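Local coordinates for protein chorismate mutase (Burkholderia thailandensis, PDB 6CNZ) that probably catalyses the rearrangement of chorismate to prephenate, a step toward phenylalanine and tyrosine, as an all-helical type II chorismate mutase, at residues Leu30-Ile40 / Pro100-Thr111. Numbering follows the deposited sequence.
Sequences LAEPVAHWKWI and PEGPAPDLATST
Helix 31-40 and the helix that starts at Leu-107 run nearly antiparallel, their axes at 158° and 10.9 Å apart at closest, and the extended, proline-rich 100-106 passes along helix 31-40, bringing the CA atoms of Trp-37 and Ala-104 to 5.1 Å. The imidazole of His-36 is sandwiched by two CH-pi contacts: Pro-100 CG lies over the ring centre, 3.6 Å from the centroid, and Ala-104 CB covers the opposite face nearer the rim. At the ring edge, His-36 NE2 gives a weak, bent hydrogen bond to Gly-102 O (3.2 Å, 122°). A chi1 of -172°, CG anti to the backbone N, swings the Trp-37 indole beside its carbonyl carbon, where one face meets Leu-107 CB. The two side chains cross at about a right angle, and Leu-107 CD2 touches Trp-37 CE3 at 3.6 Å. Leu-107 CD1 meets Val-34 CG2, which also packs against Thr-111 CG2 (3.6 Å). Beside them a water accepts from Thr-111 OG1 and donates to Pro-33 O (2.9 Å); Pro-105 O is also close, but too short to be trusted. Asp-106 N-caps helix 107-129: its OD2 takes Thr-109 N (2.6 Å) and Thr-109 OG1 from opposite faces of the carboxylate plane. The loop after helix 69-96 thus folds back along helix 31-41 before entering helix 107-129, while helix 69-96 backs helix 31-41 through Ser-83, Gln-87 and Leu-90.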
loop_
_atom_site.group_PDB
_atom_site.type_symbol
_atom_site.label_atom_id
_atom_site.label_comp_id
_atom_site.label_asym_id
_atom_site.label_seq_id
_atom_site.Cartn_x
_atom_site.Cartn_y
_atom_site.Cartn_z
ATOM N N LEU A 30 3.109 0.352 7.586
ATOM C CA LEU A 30 2.903 1.454 8.515
ATOM C C LEU A 30 3.476 1.155 9.900
ATOM O O LEU A 30 3.454 2.035 10.764
ATOM C CB LEU A 30 1.411 1.784 8.597
ATOM C CG LEU A 30 0.754 2.350 7.333
ATOM C CD1 LEU A 30 -0.766 2.229 7.403
ATOM C CD2 LEU A 30 1.145 3.809 7.145
ATOM N N ALA A 31 4.007 -0.053 10.126
ATOM C CA ALA A 31 4.652 -0.340 11.405
ATOM C C ALA A 31 5.968 0.416 11.557
ATOM O O ALA A 31 6.373 0.731 12.683
ATOM C CB ALA A 31 4.868 -1.855 11.573
ATOM N N GLU A 32 6.642 0.729 10.450
ATOM C CA GLU A 32 7.860 1.528 10.548
ATOM C C GLU A 32 7.572 2.908 11.131
ATOM O O GLU A 32 8.227 3.283 12.117
ATOM C CB GLU A 32 8.555 1.603 9.171
ATOM C CG GLU A 32 10.006 2.157 9.192
ATOM C CD GLU A 32 10.113 3.672 9.412
ATOM O OE1 GLU A 32 9.156 4.423 9.111
ATOM O OE2 GLU A 32 11.178 4.125 9.881
ATOM N N PRO A 33 6.635 3.709 10.599
ATOM C CA PRO A 33 6.369 5.002 11.249
ATOM C C PRO A 33 5.759 4.877 12.642
ATOM O O PRO A 33 5.984 5.761 13.478
ATOM C CB PRO A 33 5.423 5.720 10.269
ATOM C CG PRO A 33 4.859 4.674 9.390
ATOM C CD PRO A 33 5.970 3.632 9.278
ATOM N N VAL A 34 5.002 3.822 12.934
ATOM C CA VAL A 34 4.596 3.581 14.319
ATOM C C VAL A 34 5.833 3.397 15.190
ATOM O O VAL A 34 5.992 4.052 16.226
ATOM C CB VAL A 34 3.662 2.353 14.418
ATOM C CG1 VAL A 34 3.349 2.056 15.879
ATOM C CG2 VAL A 34 2.367 2.558 13.636
ATOM N N ALA A 35 6.729 2.494 14.774
ATOM C CA ALA A 35 7.942 2.238 15.540
ATOM C C ALA A 35 8.750 3.511 15.711
ATOM O O ALA A 35 9.214 3.823 16.814
ATOM C CB ALA A 35 8.788 1.163 14.848
ATOM N N HIS A 36 8.941 4.247 14.613
ATOM C CA HIS A 36 9.696 5.498 14.643
ATOM C C HIS A 36 9.096 6.484 15.655
ATOM O O HIS A 36 9.809 7.058 16.488
ATOM C CB HIS A 36 9.725 6.073 13.217
ATOM C CG HIS A 36 10.659 7.229 13.013
ATOM N ND1 HIS A 36 10.862 7.798 11.769
ATOM C CD2 HIS A 36 11.440 7.924 13.875
ATOM C CE1 HIS A 36 11.713 8.806 11.879
ATOM N NE2 HIS A 36 12.078 8.902 13.144
ATOM N N TRP A 37 7.779 6.667 15.626
ATOM C CA TRP A 37 7.141 7.541 16.613
ATOM C C TRP A 37 7.357 7.039 18.044
ATOM O O TRP A 37 7.676 7.825 18.949
ATOM C CB TRP A 37 5.650 7.663 16.305
ATOM C CG TRP A 37 4.965 8.670 17.147
ATOM C CD1 TRP A 37 4.815 10.009 16.873
ATOM C CD2 TRP A 37 4.336 8.446 18.419
ATOM N NE1 TRP A 37 4.118 10.617 17.888
ATOM C CE2 TRP A 37 3.816 9.685 18.850
ATOM C CE3 TRP A 37 4.163 7.322 19.232
ATOM C CZ2 TRP A 37 3.136 9.833 20.067
ATOM C CZ3 TRP A 37 3.475 7.469 20.448
ATOM C CH2 TRP A 37 2.974 8.714 20.848
ATOM N N LYS A 38 7.204 5.729 18.265
ATOM C CA LYS A 38 7.391 5.166 19.612
ATOM C C LYS A 38 8.844 5.243 20.074
ATOM O O LYS A 38 9.102 5.419 21.270
ATOM C CB LYS A 38 6.894 3.721 19.636
ATOM C CG LYS A 38 5.366 3.616 19.509
ATOM C CD LYS A 38 4.899 2.165 19.576
ATOM C CE LYS A 38 3.394 2.051 19.863
ATOM N NZ LYS A 38 2.845 0.752 19.344
ATOM N N TRP A 39 9.796 5.134 19.137
ATOM C CA TRP A 39 11.215 5.258 19.465
ATOM C C TRP A 39 11.547 6.651 19.991
ATOM O O TRP A 39 12.346 6.804 20.932
ATOM C CB TRP A 39 12.054 4.952 18.220
ATOM C CG TRP A 39 13.551 5.098 18.412
ATOM C CD1 TRP A 39 14.315 6.187 18.116
ATOM C CD2 TRP A 39 14.445 4.114 18.956
ATOM N NE1 TRP A 39 15.635 5.934 18.415
ATOM C CE2 TRP A 39 15.739 4.670 18.939
ATOM C CE3 TRP A 39 14.278 2.797 19.422
ATOM C CZ2 TRP A 39 16.866 3.970 19.391
ATOM C CZ3 TRP A 39 15.405 2.092 19.874
ATOM C CH2 TRP A 39 16.680 2.682 19.847
ATOM N N ILE A 40 10.957 7.681 19.386
ATOM C CA ILE A 40 11.192 9.044 19.864
ATOM C C ILE A 40 10.462 9.282 21.185
ATOM O O ILE A 40 11.018 9.860 22.128
ATOM C CB ILE A 40 10.777 10.058 18.785
ATOM C CG1 ILE A 40 11.711 9.930 17.585
ATOM C CG2 ILE A 40 10.756 11.528 19.352
ATOM C CD1 ILE A 40 11.360 10.870 16.441
ATOM N N PRO A 100 16.299 6.368 13.232
ATOM C CA PRO A 100 16.216 7.027 11.928
ATOM C C PRO A 100 16.617 8.485 12.038
ATOM O O PRO A 100 16.444 9.125 13.079
ATOM C CB PRO A 100 14.733 6.896 11.547
ATOM C CG PRO A 100 14.159 5.864 12.481
ATOM C CD PRO A 100 14.989 5.916 13.735
ATOM N N GLU A 101 17.204 8.981 10.954
ATOM C CA GLU A 101 17.293 10.408 10.711
ATOM C C GLU A 101 15.904 10.942 10.381
ATOM O O GLU A 101 15.058 10.237 9.826
ATOM C CB GLU A 101 18.263 10.677 9.554
ATOM C CG GLU A 101 18.050 9.720 8.373
ATOM C CD GLU A 101 19.152 9.786 7.324
ATOM O OE1 GLU A 101 19.196 10.768 6.551
ATOM O OE2 GLU A 101 19.978 8.848 7.275
ATOM N N GLY A 102 15.656 12.190 10.741
ATOM C CA GLY A 102 14.411 12.819 10.380
ATOM C C GLY A 102 13.325 12.603 11.410
ATOM O O GLY A 102 13.373 11.671 12.210
ATOM N N PRO A 103 12.319 13.474 11.409
ATOM C CA PRO A 103 11.275 13.399 12.439
ATOM C C PRO A 103 10.265 12.305 12.148
ATOM O O PRO A 103 10.044 11.914 11.000
ATOM C CB PRO A 103 10.613 14.779 12.372
ATOM C CG PRO A 103 10.821 15.219 10.924
ATOM C CD PRO A 103 12.130 14.606 10.475
ATOM N N ALA A 104 9.629 11.817 13.221
ATOM C CA ALA A 104 8.654 10.756 13.006
ATOM C C ALA A 104 7.323 11.347 12.540
ATOM O O ALA A 104 6.897 12.384 13.044
ATOM C CB ALA A 104 8.444 9.949 14.290
ATOM N N PRO A 105 6.645 10.712 11.589
ATOM C CA PRO A 105 5.275 11.138 11.263
ATOM C C PRO A 105 4.381 11.056 12.495
ATOM O O PRO A 105 4.483 10.129 13.303
ATOM C CB PRO A 105 4.830 10.141 10.183
ATOM C CG PRO A 105 6.094 9.469 9.691
ATOM C CD PRO A 105 7.095 9.548 10.798
ATOM N N ASP A 106 3.511 12.041 12.644
ATOM C CA ASP A 106 2.624 12.074 13.800
ATOM C C ASP A 106 1.725 10.840 13.843
ATOM O O ASP A 106 0.985 10.560 12.893
ATOM C CB ASP A 106 1.775 13.336 13.772
ATOM C CG ASP A 106 0.858 13.437 14.980
ATOM O OD1 ASP A 106 1.380 13.578 16.103
ATOM O OD2 ASP A 106 -0.376 13.360 14.809
ATOM N N LEU A 107 1.768 10.114 14.963
ATOM C CA LEU A 107 0.988 8.890 15.064
ATOM C C LEU A 107 -0.512 9.178 14.965
ATOM O O LEU A 107 -1.240 8.471 14.261
ATOM C CB LEU A 107 1.324 8.170 16.366
ATOM C CG LEU A 107 0.627 6.831 16.576
ATOM C CD1 LEU A 107 1.053 5.861 15.472
ATOM C CD2 LEU A 107 0.948 6.265 17.948
ATOM N N ALA A 108 -0.981 10.240 15.626
ATOM C CA ALA A 108 -2.421 10.469 15.744
ATOM C C ALA A 108 -3.025 10.996 14.445
ATOM O O ALA A 108 -4.124 10.587 14.057
ATOM C CB ALA A 108 -2.711 11.445 16.894
ATOM N N THR A 109 -2.358 11.937 13.783
ATOM C CA THR A 109 -2.972 12.588 12.632
ATOM C C THR A 109 -2.445 12.070 11.304
ATOM O O THR A 109 -3.080 12.307 10.268
ATOM C CB THR A 109 -2.783 14.119 12.690
ATOM O OG1 THR A 109 -1.392 14.455 12.579
ATOM C CG2 THR A 109 -3.339 14.695 13.997
ATOM N N SER A 110 -1.316 11.370 11.295
ATOM C CA SER A 110 -0.793 10.836 10.047
ATOM C C SER A 110 -0.872 9.314 9.994
ATOM O O SER A 110 -1.499 8.752 9.087
ATOM C CB SER A 110 0.650 11.325 9.833
ATOM O OG SER A 110 1.196 10.830 8.615
ATOM N N THR A 111 -0.265 8.610 10.948
ATOM C CA THR A 111 -0.157 7.165 10.780
ATOM C C THR A 111 -1.464 6.443 11.132
ATOM O O THR A 111 -1.961 5.616 10.355
ATOM C CB THR A 111 1.016 6.635 11.605
ATOM O OG1 THR A 111 2.224 7.315 11.219
ATOM C CG2 THR A 111 1.188 5.149 11.368
HETATM O O HOH W 1 3.766 7.687 13.398
#